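Aminoacyl-tRNA synthetase (Cryptosporidium parvum, PDB 5F9Z) probably charges tRNA(Pro) with proline at the expense of ATP, as a class II prolyl-tRNA synthetase, and binds the inhibitor halofuginone together with an ATP analogue. Local coordinates at residues V359-E364 / K399-F404; V379-E384 / N406-K411; A441-D446 / K503-G508; V447-E452 / C494-K499. All blocks are in the same frame, centred on the assembly; numbering follows the deposited sequence.

Interaction 1: V359-E364 / K399-F404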
loop_
_atom_site.group_PDB
_atom_site.type_symbol
_atom_site.label_atom_id
_atom_site.label_comp_id
_atom_site.label_asym_id
_atom_site.label_seq_id
_atom_site.Cartn_x
_atom_site.Cartn_y
_atom_site.Cartn_z
ATOM N N VAL A 359 -8.600 -8.083 14.724
ATOM C CA VAL A 359 -9.861 -7.422 15.040
ATOM C C VAL A 359 -9.601 -6.308 16.044
ATOM O O VAL A 359 -8.958 -6.523 17.079
ATOM C CB VAL A 359 -10.886 -8.433 15.574
ATOM C CG1 VAL A 359 -12.168 -7.722 15.976
ATOM C CG2 VAL A 359 -11.172 -9.498 14.525
ATOM N N CYS A 360 -10.109 -5.111 15.740
ATOM C CA CYS A 360 -9.751 -3.921 16.508
ATOM C C CYS A 360 -10.188 -4.038 17.963
ATOM O O CYS A 360 -9.408 -3.767 18.882
ATOM C CB CYS A 360 -10.369 -2.682 15.862
ATOM S SG CYS A 360 -9.997 -2.509 14.108
ATOM N N LEU A 361 -11.439 -4.427 18.193
ATOM C CA LEU A 361 -11.992 -4.512 19.536
ATOM C C LEU A 361 -12.673 -5.858 19.723
ATOM O O LEU A 361 -13.288 -6.387 18.791
ATOM C CB LEU A 361 -13.001 -3.385 19.797
ATOM C CG LEU A 361 -12.579 -1.948 19.481
ATOM C CD1 LEU A 361 -13.774 -1.014 19.583
ATOM C CD2 LEU A 361 -11.462 -1.494 20.408
ATOM N N ARG A 362 -12.564 -6.411 20.926
ATOM C CA ARG A 362 -13.325 -7.591 21.301
ATOM C C ARG A 362 -14.209 -7.255 22.492
ATOM O O ARG A 362 -13.793 -6.538 23.407
ATOM C CB ARG A 362 -12.416 -8.787 21.625
ATOM C CG ARG A 362 -11.646 -8.705 22.930
ATOM C CD ARG A 362 -11.342 -10.104 23.439
ATOM N NE ARG A 362 -10.365 -10.118 24.523
ATOM C CZ ARG A 362 -9.060 -10.297 24.345
ATOM N NH1 ARG A 362 -8.576 -10.473 23.124
ATOM N NH2 ARG A 362 -8.239 -10.297 25.386
ATOM N N PHE A 363 -15.441 -7.752 22.458
ATOM C CA PHE A 363 -16.404 -7.554 23.532
ATOM C C PHE A 363 -16.538 -8.858 24.304
ATOM O O PHE A 363 -16.925 -9.884 23.734
ATOM C CB PHE A 363 -17.766 -7.115 22.990
ATOM C CG PHE A 363 -17.790 -5.713 22.441
ATOM C CD1 PHE A 363 -16.659 -4.912 22.471
ATOM C CD2 PHE A 363 -18.956 -5.192 21.905
ATOM C CE1 PHE A 363 -16.690 -3.626 21.966
ATOM C CE2 PHE A 363 -18.995 -3.907 21.403
ATOM C CZ PHE A 363 -17.860 -3.123 21.433
ATOM N N GLU A 364 -16.212 -8.819 25.590
ATOM C CA GLU A 364 -16.385 -9.960 26.479
ATOM C C GLU A 364 -17.701 -9.787 27.226
ATOM O O GLU A 364 -17.872 -8.816 27.972
ATOM C CB GLU A 364 -15.211 -10.076 27.450
ATOM C CG GLU A 364 -13.861 -10.176 26.758
ATOM C CD GLU A 364 -12.702 -10.216 27.733
ATOM O OE1 GLU A 364 -12.947 -10.142 28.956
ATOM O OE2 GLU A 364 -11.545 -10.322 27.275
ATOM N N LYS A 399 -16.024 6.316 18.396
ATOM C CA LYS A 399 -14.904 7.120 18.875
ATOM C C LYS A 399 -13.667 6.262 19.111
ATOM O O LYS A 399 -12.546 6.682 18.799
ATOM C CB LYS A 399 -15.291 7.860 20.154
ATOM C CG LYS A 399 -16.285 8.991 19.951
ATOM C CD LYS A 399 -16.494 9.781 21.234
ATOM C CE LYS A 399 -17.043 8.904 22.346
ATOM N NZ LYS A 399 -17.282 9.675 23.597
ATOM N N LEU A 400 -13.848 5.059 19.663
ATOM C CA LEU A 400 -12.706 4.187 19.925
ATOM C C LEU A 400 -12.032 3.754 18.630
ATOM O O LEU A 400 -10.799 3.751 18.536
ATOM C CB LEU A 400 -13.145 2.967 20.735
ATOM C CG LEU A 400 -13.390 3.202 22.226
ATOM C CD1 LEU A 400 -13.803 1.909 22.912
ATOM C CD2 LEU A 400 -12.151 3.790 22.883
ATOM N N LEU A 401 -12.822 3.382 17.620
ATOM C CA LEU A 401 -12.246 3.044 16.323
ATOM C C LEU A 401 -11.582 4.259 15.689
ATOM O O LEU A 401 -10.534 4.138 15.042
ATOM C CB LEU A 401 -13.325 2.471 15.404
ATOM C CG LEU A 401 -13.994 1.182 15.891
ATOM C CD1 LEU A 401 -15.065 0.724 14.913
ATOM C CD2 LEU A 401 -12.958 0.090 16.108
ATOM N N GLU A 402 -12.181 5.439 15.862
ATOM C CA GLU A 402 -11.549 6.673 15.410
ATOM C C GLU A 402 -10.224 6.899 16.130
ATOM O O GLU A 402 -9.208 7.226 15.505
ATOM C CB GLU A 402 -12.497 7.851 15.639
ATOM C CG GLU A 402 -11.936 9.205 15.245
ATOM C CD GLU A 402 -12.297 9.597 13.828
ATOM O OE1 GLU A 402 -12.950 8.788 13.134
ATOM O OE2 GLU A 402 -11.934 10.717 13.409
ATOM N N GLU A 403 -10.219 6.725 17.455
ATOM C CA GLU A 403 -8.983 6.854 18.219
ATOM C C GLU A 403 -7.987 5.768 17.836
ATOM O O GLU A 403 -6.776 6.015 17.785
ATOM C CB GLU A 403 -9.290 6.799 19.716
ATOM C CG GLU A 403 -8.085 7.032 20.609
ATOM C CD GLU A 403 -8.357 6.675 22.057
ATOM O OE1 GLU A 403 -7.383 6.522 22.823
ATOM O OE2 GLU A 403 -9.543 6.539 22.427
ATOM N N PHE A 404 -8.481 4.556 17.572
ATOM C CA PHE A 404 -7.620 3.472 17.108
ATOM C C PHE A 404 -6.901 3.862 15.822
ATOM O O PHE A 404 -5.681 3.697 15.700
ATOM C CB PHE A 404 -8.459 2.209 16.899
ATOM C CG PHE A 404 -7.671 0.926 16.922
ATOM C CD1 PHE A 404 -6.723 0.650 15.948
ATOM C CD2 PHE A 404 -7.906 -0.024 17.903
ATOM C CE1 PHE A 404 -6.010 -0.534 15.969
ATOM C CE2 PHE A 404 -7.199 -1.211 17.926
ATOM C CZ PHE A 404 -6.249 -1.465 16.958
#
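In the anticodon-binding domain, the long helix 393-417 packs on the mixed five-stranded sheet, and here its residues L400, L401 and F404 meet the beginning of strand 361-365. C360, just before the strand, touches two of them. Its CB sits 3.8 Å from CD2 of L401 and also lies over one face of the F404 ring, toward the rim, 4.1 Å from CE2. SG, anti to the carbonyl carbon (chi1 -53°), stands almost on the ring normal (5° off), 4.7 Å from the centroid of the F404 ring, a sulfur-aromatic contact. That ring swings toward C360 because its CG is anti to the backbone N (chi1 -158°); its CE2 also comes 3.5 Å from O of C360. L361 reaches the helix with one branch, CD1, which meets CD2 of L401 at 3.7 Å and crosses L400 at about a right angle, 4.2 Å from its CB. P297 and V379 also touch F404, and V304 lies against L361. All five residues are buried and no hydrogen bond joins the segments, so helix and strand are held together here by dispersion and the burial of apolar surface, with the cysteine sulfur as the most polarisable member.

Interaction 2: V379-E384 / N406-K411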
loop_
_atom_site.group_PDB
_atom_site.type_symbol
_atom_site.label_atom_id
_atom_site.label_comp_id
_atom_site.label_asym_id
_atom_site.label_seq_id
_atom_site.Cartn_x
_atom_site.Cartn_y
_atom_site.Cartn_z
ATOM N N VAL A 379 -8.915 -3.540 23.706
ATOM C CA VAL A 379 -8.368 -2.948 22.491
ATOM C C VAL A 379 -7.203 -3.800 22.007
ATOM O O VAL A 379 -6.373 -4.257 22.801
ATOM C CB VAL A 379 -7.940 -1.490 22.741
ATOM C CG1 VAL A 379 -7.540 -0.821 21.439
ATOM C CG2 VAL A 379 -9.067 -0.720 23.413
ATOM N N ARG A 380 -7.137 -4.008 20.689
ATOM C CA ARG A 380 -6.208 -4.984 20.127
ATOM C C ARG A 380 -4.756 -4.538 20.267
ATOM O O ARG A 380 -3.900 -5.315 20.705
ATOM C CB ARG A 380 -6.552 -5.236 18.658
ATOM C CG ARG A 380 -5.479 -5.968 17.868
ATOM C CD ARG A 380 -5.238 -7.373 18.396
ATOM N NE ARG A 380 -4.219 -8.069 17.615
ATOM C CZ ARG A 380 -2.912 -7.954 17.823
ATOM N NH1 ARG A 380 -2.458 -7.171 18.794
ATOM N NH2 ARG A 380 -2.058 -8.622 17.060
ATOM N N ASP A 381 -4.455 -3.293 19.894
ATOM C CA ASP A 381 -3.062 -2.897 19.717
ATOM C C ASP A 381 -2.359 -2.524 21.017
ATOM O O ASP A 381 -1.124 -2.565 21.061
ATOM C CB ASP A 381 -2.967 -1.729 18.730
ATOM C CG ASP A 381 -3.671 -0.483 19.226
ATOM O OD1 ASP A 381 -4.725 -0.615 19.883
ATOM O OD2 ASP A 381 -3.167 0.628 18.958
ATOM N N ASN A 382 -3.092 -2.165 22.075
ATOM C CA ASN A 382 -2.455 -1.725 23.312
ATOM C C ASN A 382 -3.012 -2.401 24.560
ATOM O O ASN A 382 -2.656 -1.996 25.674
ATOM C CB ASN A 382 -2.563 -0.201 23.459
ATOM C CG ASN A 382 -3.997 0.291 23.438
ATOM O OD1 ASN A 382 -4.938 -0.502 23.403
ATOM N ND2 ASN A 382 -4.172 1.606 23.466
ATOM N N MET A 383 -3.876 -3.407 24.410
ATOM C CA MET A 383 -4.468 -4.133 25.538
ATOM C C MET A 383 -5.216 -3.206 26.492
ATOM O O MET A 383 -5.359 -3.504 27.680
ATOM C CB MET A 383 -3.415 -4.940 26.304
ATOM C CG MET A 383 -2.869 -6.121 25.528
ATOM S SD MET A 383 -4.178 -7.175 24.871
ATOM C CE MET A 383 -4.946 -7.749 26.384
ATOM N N GLU A 384 -5.699 -2.077 25.981
ATOM C CA GLU A 384 -6.492 -1.165 26.794
ATOM C C GLU A 384 -7.842 -1.800 27.104
ATOM O O GLU A 384 -8.494 -2.360 26.218
ATOM C CB GLU A 384 -6.671 0.164 26.062
ATOM C CG GLU A 384 -7.286 1.276 26.890
ATOM C CD GLU A 384 -7.340 2.589 26.131
ATOM O OE1 GLU A 384 -6.921 2.610 24.954
ATOM O OE2 GLU A 384 -7.799 3.597 26.708
ATOM N N ASN A 406 -6.305 6.877 14.548
ATOM C CA ASN A 406 -5.347 7.958 14.760
ATOM C C ASN A 406 -4.102 7.463 15.486
ATOM O O ASN A 406 -2.987 7.906 15.189
ATOM C CB ASN A 406 -6.010 9.096 15.536
ATOM C CG ASN A 406 -5.023 10.163 15.969
ATOM O OD1 ASN A 406 -4.640 11.027 15.180
ATOM N ND2 ASN A 406 -4.607 10.107 17.228
ATOM N N ARG A 407 -4.270 6.540 16.436
ATOM C CA ARG A 407 -3.129 6.048 17.202
ATOM C C ARG A 407 -2.176 5.240 16.328
ATOM O O ARG A 407 -0.954 5.341 16.482
ATOM C CB ARG A 407 -3.618 5.211 18.385
ATOM C CG ARG A 407 -2.503 4.583 19.207
ATOM C CD ARG A 407 -3.042 3.863 20.436
ATOM N NE ARG A 407 -4.003 2.817 20.097
ATOM C CZ ARG A 407 -5.319 2.934 20.243
ATOM N NH1 ARG A 407 -5.838 4.054 20.726
ATOM N NH2 ARG A 407 -6.116 1.928 19.907
ATOM N N LEU A 408 -2.713 4.436 15.408
ATOM C CA LEU A 408 -1.860 3.666 14.509
ATOM C C LEU A 408 -1.034 4.584 13.617
ATOM O O LEU A 408 0.175 4.384 13.449
ATOM C CB LEU A 408 -2.704 2.716 13.659
ATOM C CG LEU A 408 -3.323 1.498 14.342
ATOM C CD1 LEU A 408 -3.983 0.605 13.306
ATOM C CD2 LEU A 408 -2.274 0.731 15.129
ATOM N N LEU A 409 -1.674 5.598 13.031
ATOM C CA LEU A 409 -0.953 6.508 12.148
ATOM C C LEU A 409 0.069 7.333 12.918
ATOM O O LEU A 409 1.182 7.564 12.430
ATOM C CB LEU A 409 -1.938 7.419 11.414
ATOM C CG LEU A 409 -1.317 8.456 10.475
ATOM C CD1 LEU A 409 -0.450 7.780 9.425
ATOM C CD2 LEU A 409 -2.398 9.302 9.819
ATOM N N PHE A 410 -0.284 7.779 14.127
ATOM C CA PHE A 410 0.638 8.592 14.914
ATOM C C PHE A 410 1.857 7.788 15.350
ATOM O O PHE A 410 2.991 8.272 15.256
ATOM C CB PHE A 410 -0.085 9.177 16.129
ATOM C CG PHE A 410 0.732 10.177 16.898
ATOM C CD1 PHE A 410 1.542 9.772 17.947
ATOM C CD2 PHE A 410 0.692 11.522 16.570
ATOM C CE1 PHE A 410 2.295 10.689 18.654
ATOM C CE2 PHE A 410 1.443 12.444 17.275
ATOM C CZ PHE A 410 2.245 12.027 18.317
ATOM N N LYS A 411 1.645 6.562 15.836
ATOM C CA LYS A 411 2.771 5.739 16.268
ATOM C C LYS A 411 3.623 5.302 15.084
ATOM O O LYS A 411 4.854 5.249 15.184
ATOM C CB LYS A 411 2.270 4.523 17.045
ATOM C CG LYS A 411 1.672 4.856 18.401
ATOM C CD LYS A 411 1.243 3.594 19.133
ATOM C CE LYS A 411 2.420 2.655 19.344
ATOM N NZ LYS A 411 2.007 1.399 20.026
HETATM O O HOH W 1 -0.574 0.864 18.270
#
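R407, on helix 393-417, and D381, in the turn between strands 374-379 and 385-389, reach toward each other tip to tip, and the arginine grips the carboxylate side-on in a bidentate salt bridge. NE gives the straighter bond, 2.6 Å to OD2 of D381 at 172° and in the guanidinium plane; NH2 gives the other, 2.9 Å to OD1 at 148° and somewhat tilted from that plane. Both oxygens use their syn lone pairs, and the two planes are turned 33° apart. The R407 chain leaves the helix extended, CG anti to the backbone N, and bends at chi3 to bring this edge round. N382 crosses it at about a right angle and lays its amide over one guanidinium face, ND2 above the centre and 3.6 Å from NE. The amide is itself fixed by an Asx turn, OD1 accepting from N of E384 at 3.1 Å, and by a bond from ND2 to OE1 of E384. At the tip, NH2 of R407 meets CG1 of V379 at 3.5 Å. A water donates to OD2 of D381 at 2.7 Å and accepts from NZ of K411, one helical turn on from R407. F404 makes a cation-pi contact with R407. D381 is buried and faces an arginine, with a lysine one water away, so its carboxylate is probably held ionised, pairing the turn with the helix through charge.

Interaction 3: A441-D446 / K503-G508. With ZN (zinc ion), chain F.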
loop_
_atom_site.group_PDB
_atom_site.type_symbol
_atom_site.label_atom_id
_atom_site.label_comp_id
_atom_site.label_asym_id
_atom_site.label_seq_id
_atom_site.Cartn_x
_atom_site.Cartn_y
_atom_site.Cartn_z
ATOM N N ALA A 441 19.844 13.928 2.643
ATOM C CA ALA A 441 21.143 14.549 2.440
ATOM C C ALA A 441 21.065 15.652 1.396
ATOM O O ALA A 441 20.220 15.606 0.497
ATOM C CB ALA A 441 22.179 13.505 1.998
ATOM N N PRO A 442 21.937 16.659 1.495
ATOM C CA PRO A 442 22.039 17.663 0.424
ATOM C C PRO A 442 22.572 17.011 -0.843
ATOM O O PRO A 442 23.654 16.423 -0.840
ATOM C CB PRO A 442 23.027 18.693 0.990
ATOM C CG PRO A 442 23.105 18.413 2.458
ATOM C CD PRO A 442 22.847 16.950 2.614
ATOM N N TRP A 443 21.812 17.119 -1.929
ATOM C CA TRP A 443 22.130 16.408 -3.157
ATOM C C TRP A 443 22.049 17.344 -4.354
ATOM O O TRP A 443 21.231 18.268 -4.389
ATOM C CB TRP A 443 21.190 15.218 -3.366
ATOM C CG TRP A 443 21.659 14.279 -4.422
ATOM C CD1 TRP A 443 22.952 13.981 -4.737
ATOM C CD2 TRP A 443 20.842 13.518 -5.318
ATOM N NE1 TRP A 443 22.992 13.077 -5.769
ATOM C CE2 TRP A 443 21.709 12.778 -6.144
ATOM C CE3 TRP A 443 19.462 13.389 -5.498
ATOM C CZ2 TRP A 443 21.241 11.923 -7.137
ATOM C CZ3 TRP A 443 19.000 12.538 -6.485
ATOM C CH2 TRP A 443 19.887 11.815 -7.291
ATOM N N CYS A 444 22.908 17.087 -5.342
ATOM C CA CYS A 444 22.912 17.845 -6.586
ATOM C C CYS A 444 21.936 17.298 -7.617
ATOM O O CYS A 444 21.641 17.993 -8.597
ATOM C CB CYS A 444 24.318 17.864 -7.191
ATOM S SG CYS A 444 24.830 16.287 -7.915
ATOM N N GLU A 445 21.450 16.070 -7.428
ATOM C CA GLU A 445 20.437 15.413 -8.252
ATOM C C GLU A 445 20.921 15.070 -9.656
ATOM O O GLU A 445 20.095 14.764 -10.526
ATOM C CB GLU A 445 19.155 16.249 -8.348
ATOM C CG GLU A 445 18.548 16.596 -6.999
ATOM C CD GLU A 445 17.360 17.526 -7.115
ATOM O OE1 GLU A 445 16.815 17.663 -8.232
ATOM O OE2 GLU A 445 16.971 18.125 -6.091
ATOM N N ASP A 446 22.227 15.102 -9.905
ATOM C CA ASP A 446 22.739 14.695 -11.206
ATOM C C ASP A 446 22.657 13.180 -11.363
ATOM O O ASP A 446 22.792 12.423 -10.398
ATOM C CB ASP A 446 24.185 15.157 -11.388
ATOM C CG ASP A 446 24.319 16.666 -11.421
ATOM O OD1 ASP A 446 23.307 17.351 -11.684
ATOM O OD2 ASP A 446 25.439 17.168 -11.191
ATOM N N LYS A 503 18.539 20.557 -3.476
ATOM C CA LYS A 503 17.609 20.387 -2.365
ATOM C C LYS A 503 18.136 19.252 -1.492
ATOM O O LYS A 503 19.302 18.854 -1.589
ATOM C CB LYS A 503 16.185 20.117 -2.878
ATOM C CG LYS A 503 15.476 21.326 -3.470
ATOM C CD LYS A 503 14.129 20.945 -4.066
ATOM C CE LYS A 503 14.293 19.990 -5.236
ATOM N NZ LYS A 503 15.124 20.576 -6.323
ATOM N N PHE A 504 17.277 18.722 -0.629
ATOM C CA PHE A 504 17.566 17.520 0.137
ATOM C C PHE A 504 16.779 16.357 -0.451
ATOM O O PHE A 504 15.605 16.507 -0.802
ATOM C CB PHE A 504 17.215 17.704 1.616
ATOM C CG PHE A 504 18.177 18.584 2.365
ATOM C CD1 PHE A 504 18.149 19.960 2.206
ATOM C CD2 PHE A 504 19.097 18.035 3.242
ATOM C CE1 PHE A 504 19.028 20.770 2.898
ATOM C CE2 PHE A 504 19.978 18.840 3.939
ATOM C CZ PHE A 504 19.944 20.209 3.766
ATOM N N THR A 505 17.430 15.203 -0.563
ATOM C CA THR A 505 16.841 14.023 -1.178
ATOM C C THR A 505 16.887 12.853 -0.206
ATOM O O THR A 505 17.882 12.658 0.500
ATOM C CB THR A 505 17.567 13.662 -2.483
ATOM O OG1 THR A 505 17.389 14.717 -3.437
ATOM C CG2 THR A 505 17.029 12.364 -3.072
ATOM N N LEU A 506 15.802 12.083 -0.167
ATOM C CA LEU A 506 15.712 10.914 0.699
ATOM C C LEU A 506 16.404 9.730 0.032
ATOM O O LEU A 506 16.027 9.325 -1.073
ATOM C CB LEU A 506 14.249 10.594 0.995
ATOM C CG LEU A 506 13.953 9.623 2.137
ATOM C CD1 LEU A 506 14.466 10.180 3.455
ATOM C CD2 LEU A 506 12.462 9.335 2.216
ATOM N N PHE A 507 17.415 9.179 0.698
ATOM C CA PHE A 507 18.176 8.045 0.194
ATOM C C PHE A 507 17.956 6.823 1.074
ATOM O O PHE A 507 17.497 6.921 2.216
ATOM C CB PHE A 507 19.674 8.368 0.131
ATOM C CG PHE A 507 20.051 9.306 -0.977
ATOM C CD1 PHE A 507 20.037 10.676 -0.779
ATOM C CD2 PHE A 507 20.432 8.816 -2.215
ATOM C CE1 PHE A 507 20.388 11.542 -1.797
ATOM C CE2 PHE A 507 20.784 9.676 -3.238
ATOM C CZ PHE A 507 20.762 11.040 -3.029
ATOM N N GLY A 508 18.299 5.664 0.531
ATOM C CA GLY A 508 18.222 4.430 1.286
ATOM C C GLY A 508 18.110 3.232 0.374
ATOM O O GLY A 508 17.931 3.348 -0.838
HETATM ZN ZN ZN F . 26.217 15.275 -6.367
HETATM O O HOH W 2 17.950 17.226 -3.787
#
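Strand 438-443, which leads into the zinc ligand C444, pairs antiparallel with strand 503-508 in the C-terminal zinc-binding domain. A441 and T505 form a hydrogen-bonded pair, N of T505 to O of A441 at 3.0 Å; the return bond from N of A441 to O of T505 is 3.2 Å, its donor above the carbonyl plane. N of W443 meets O of K503 at 3.1 Å, nearly along the C=O axis. Between them, P442 and F504 are a non-hydrogen-bonded pair whose side chains run side by side, CG of P442 3.5 Å from CE2 of F504. The aromatic contact is on the W443 side of the sheet: F507 stands edge-to-face on the indole, planes at 78°, its CZ over the ring centre, while CA of E445 covers the opposite face. The charged pair is E445 and K503, whose chain bends at chi3 and chi4 to put NZ 3.1 Å from OE2 of E445, a salt bridge on the syn lone pair. C444 binds zinc, with C449, C494 and C497 completing the site. A water donates to OE2 of E445 at 2.7 Å and lies 2.6 Å from OG1 of T505, at the indole edge beside CE3 of W443.

Interaction 4: V447-E452 / C494-K499. With ZN (zinc ion), chain F.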
loop_
_atom_site.group_PDB
_atom_site.type_symbol
_atom_site.label_atom_id
_atom_site.label_comp_id
_atom_site.label_asym_id
_atom_site.label_seq_id
_atom_site.Cartn_x
_atom_site.Cartn_y
_atom_site.Cartn_z
ATOM N N VAL A 447 22.428 12.740 -12.603
ATOM C CA VAL A 447 22.407 11.309 -12.893
ATOM C C VAL A 447 23.779 10.698 -12.643
ATOM O O VAL A 447 23.896 9.591 -12.104
ATOM C CB VAL A 447 21.932 11.062 -14.338
ATOM C CG1 VAL A 447 22.089 9.594 -14.709
ATOM C CG2 VAL A 447 20.490 11.503 -14.502
ATOM N N SER A 448 24.840 11.414 -13.026
ATOM C CA SER A 448 26.192 10.910 -12.815
ATOM C C SER A 448 26.500 10.753 -11.331
ATOM O O SER A 448 27.215 9.826 -10.933
ATOM C CB SER A 448 27.204 11.842 -13.479
ATOM O OG SER A 448 27.021 13.180 -13.049
ATOM N N CYS A 449 25.965 11.647 -10.496
ATOM C CA CYS A 449 26.221 11.554 -9.063
ATOM C C CYS A 449 25.540 10.330 -8.465
ATOM O O CYS A 449 26.153 9.583 -7.693
ATOM C CB CYS A 449 25.758 12.830 -8.360
ATOM S SG CYS A 449 26.293 12.958 -6.638
ATOM N N GLU A 450 24.271 10.099 -8.818
ATOM C CA GLU A 450 23.564 8.935 -8.293
ATOM C C GLU A 450 24.169 7.633 -8.800
ATOM O O GLU A 450 24.186 6.636 -8.069
ATOM C CB GLU A 450 22.081 9.001 -8.658
ATOM C CG GLU A 450 21.242 7.933 -7.977
ATOM C CD GLU A 450 19.755 8.150 -8.158
ATOM O OE1 GLU A 450 19.374 9.054 -8.930
ATOM O OE2 GLU A 450 18.967 7.417 -7.524
ATOM N N GLU A 451 24.661 7.618 -10.040
ATOM C CA GLU A 451 25.314 6.421 -10.559
ATOM C C GLU A 451 26.524 6.049 -9.711
ATOM O O GLU A 451 26.762 4.867 -9.439
ATOM C CB GLU A 451 25.721 6.633 -12.017
ATOM N N GLU A 452 27.294 7.048 -9.275
ATOM C CA GLU A 452 28.437 6.783 -8.411
ATOM C C GLU A 452 28.016 6.545 -6.966
ATOM O O GLU A 452 28.678 5.783 -6.252
ATOM C CB GLU A 452 29.435 7.941 -8.484
ATOM C CG GLU A 452 29.992 8.203 -9.878
ATOM C CD GLU A 452 30.959 7.129 -10.348
ATOM O OE1 GLU A 452 31.312 6.240 -9.543
ATOM O OE2 GLU A 452 31.369 7.177 -11.525
ATOM N N CYS A 494 26.823 19.262 -2.517
ATOM C CA CYS A 494 26.278 17.914 -2.480
ATOM C C CYS A 494 27.011 17.078 -1.437
ATOM O O CYS A 494 28.213 17.240 -1.209
ATOM C CB CYS A 494 26.390 17.258 -3.858
ATOM S SG CYS A 494 25.979 15.497 -3.891
ATOM N N PHE A 495 26.271 16.172 -0.795
ATOM C CA PHE A 495 26.866 15.309 0.217
ATOM C C PHE A 495 27.871 14.327 -0.366
ATOM O O PHE A 495 28.619 13.706 0.398
ATOM C CB PHE A 495 25.772 14.541 0.963
ATOM C CG PHE A 495 25.276 13.324 0.231
ATOM C CD1 PHE A 495 24.446 13.450 -0.870
ATOM C CD2 PHE A 495 25.632 12.052 0.652
ATOM C CE1 PHE A 495 23.987 12.334 -1.542
ATOM C CE2 PHE A 495 25.176 10.933 -0.016
ATOM C CZ PHE A 495 24.352 11.074 -1.113
ATOM N N PHE A 496 27.912 14.175 -1.689
ATOM C CA PHE A 496 28.766 13.191 -2.341
ATOM C C PHE A 496 29.783 13.822 -3.278
ATOM O O PHE A 496 30.984 13.562 -3.145
ATOM C CB PHE A 496 27.896 12.179 -3.105
ATOM C CG PHE A 496 28.656 10.993 -3.622
ATOM C CD1 PHE A 496 28.976 9.942 -2.780
ATOM C CD2 PHE A 496 29.040 10.923 -4.951
ATOM C CE1 PHE A 496 29.672 8.845 -3.250
ATOM C CE2 PHE A 496 29.735 9.828 -5.428
ATOM C CZ PHE A 496 30.052 8.787 -4.577
ATOM N N CYS A 497 29.341 14.650 -4.223
ATOM C CA CYS A 497 30.232 15.263 -5.194
ATOM C C CYS A 497 30.461 16.733 -4.845
ATOM O O CYS A 497 29.942 17.258 -3.858
ATOM C CB CYS A 497 29.671 15.115 -6.608
ATOM S SG CYS A 497 28.368 16.289 -7.014
ATOM N N ASP A 498 31.251 17.403 -5.681
ATOM C CA ASP A 498 31.651 18.784 -5.444
ATOM C C ASP A 498 30.653 19.804 -5.976
ATOM O O ASP A 498 30.911 21.008 -5.876
ATOM C CB ASP A 498 33.028 19.046 -6.068
ATOM N N LYS A 499 29.528 19.364 -6.533
ATOM C CA LYS A 499 28.551 20.297 -7.066
ATOM C C LYS A 499 27.694 20.879 -5.945
ATOM O O LYS A 499 27.590 20.322 -4.849
ATOM C CB LYS A 499 27.661 19.613 -8.104
HETATM ZN ZN ZN F . 26.217 15.275 -6.367
#
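A Cys4 zinc site joins the first turn of helix 447-458 to the loop 494-499 of the C-terminal domain: C449 comes from the helix, C494 and C497 from a CxxC turn, and C444 completes the set. The three cysteines of this contact reach the metal by two different torsions. C449 and C494 both set SG anti to the backbone N (chi1 -169° and 171°), whereas C497 turns its sulfur into the crowded position between the backbone N and the carbonyl carbon (chi1 79°). SG of C449 binds zinc at 2.3 Å, and SG of C494 and of C497 each at 2.5 Å, so the sulfurs of helix and loop come together round the ion. Backbone amides grip two of the sulfurs: SG of C494 accepts from N of F496 at 3.2 Å and from N of C497 at 3.5 Å, while SG of C497 accepts from N of K499 at 3.3 Å. Such N-H donors would be expected to stabilise the negative charge on the thiolates and steady the sulfur positions. F496, its CG anti to the backbone N, turns its ring toward the helix; F426, outside both segments, meets this ring edge-to-face. The ring approaches SG of C449 obliquely, CD2 3.8 Å from the sulfur, as a sulfur-aromatic contact. E452 meets the same ring with CB and its backbone carbonyl, while the chain bends at chi2 and carries the carboxylate away; its CB lies 3.6 Å from CE2 of F496.

How the interactions relate
The four contacts form two pairs. Interactions 1 and 2, with centres about 9 Å apart, share helix 393-417 and alternate along the chain; a probable hydrogen bond between N of R380 and O of C360 links them, and F404 packs on D381 and V379. They join that helix to the five-stranded sheet and the turn after strand 374-379. Interactions 3 and 4 follow, centres again about 9 Å apart, with the segments of 4 between those of 3; they share the zinc, W443 packs on C449, and O of P442 probably hydrogen-bonds N of F495. Centres of interactions 1 and 4 lie about 49 Å apart, on opposite sides of the chain's centre, in the anticodon-binding and C-terminal zinc domains.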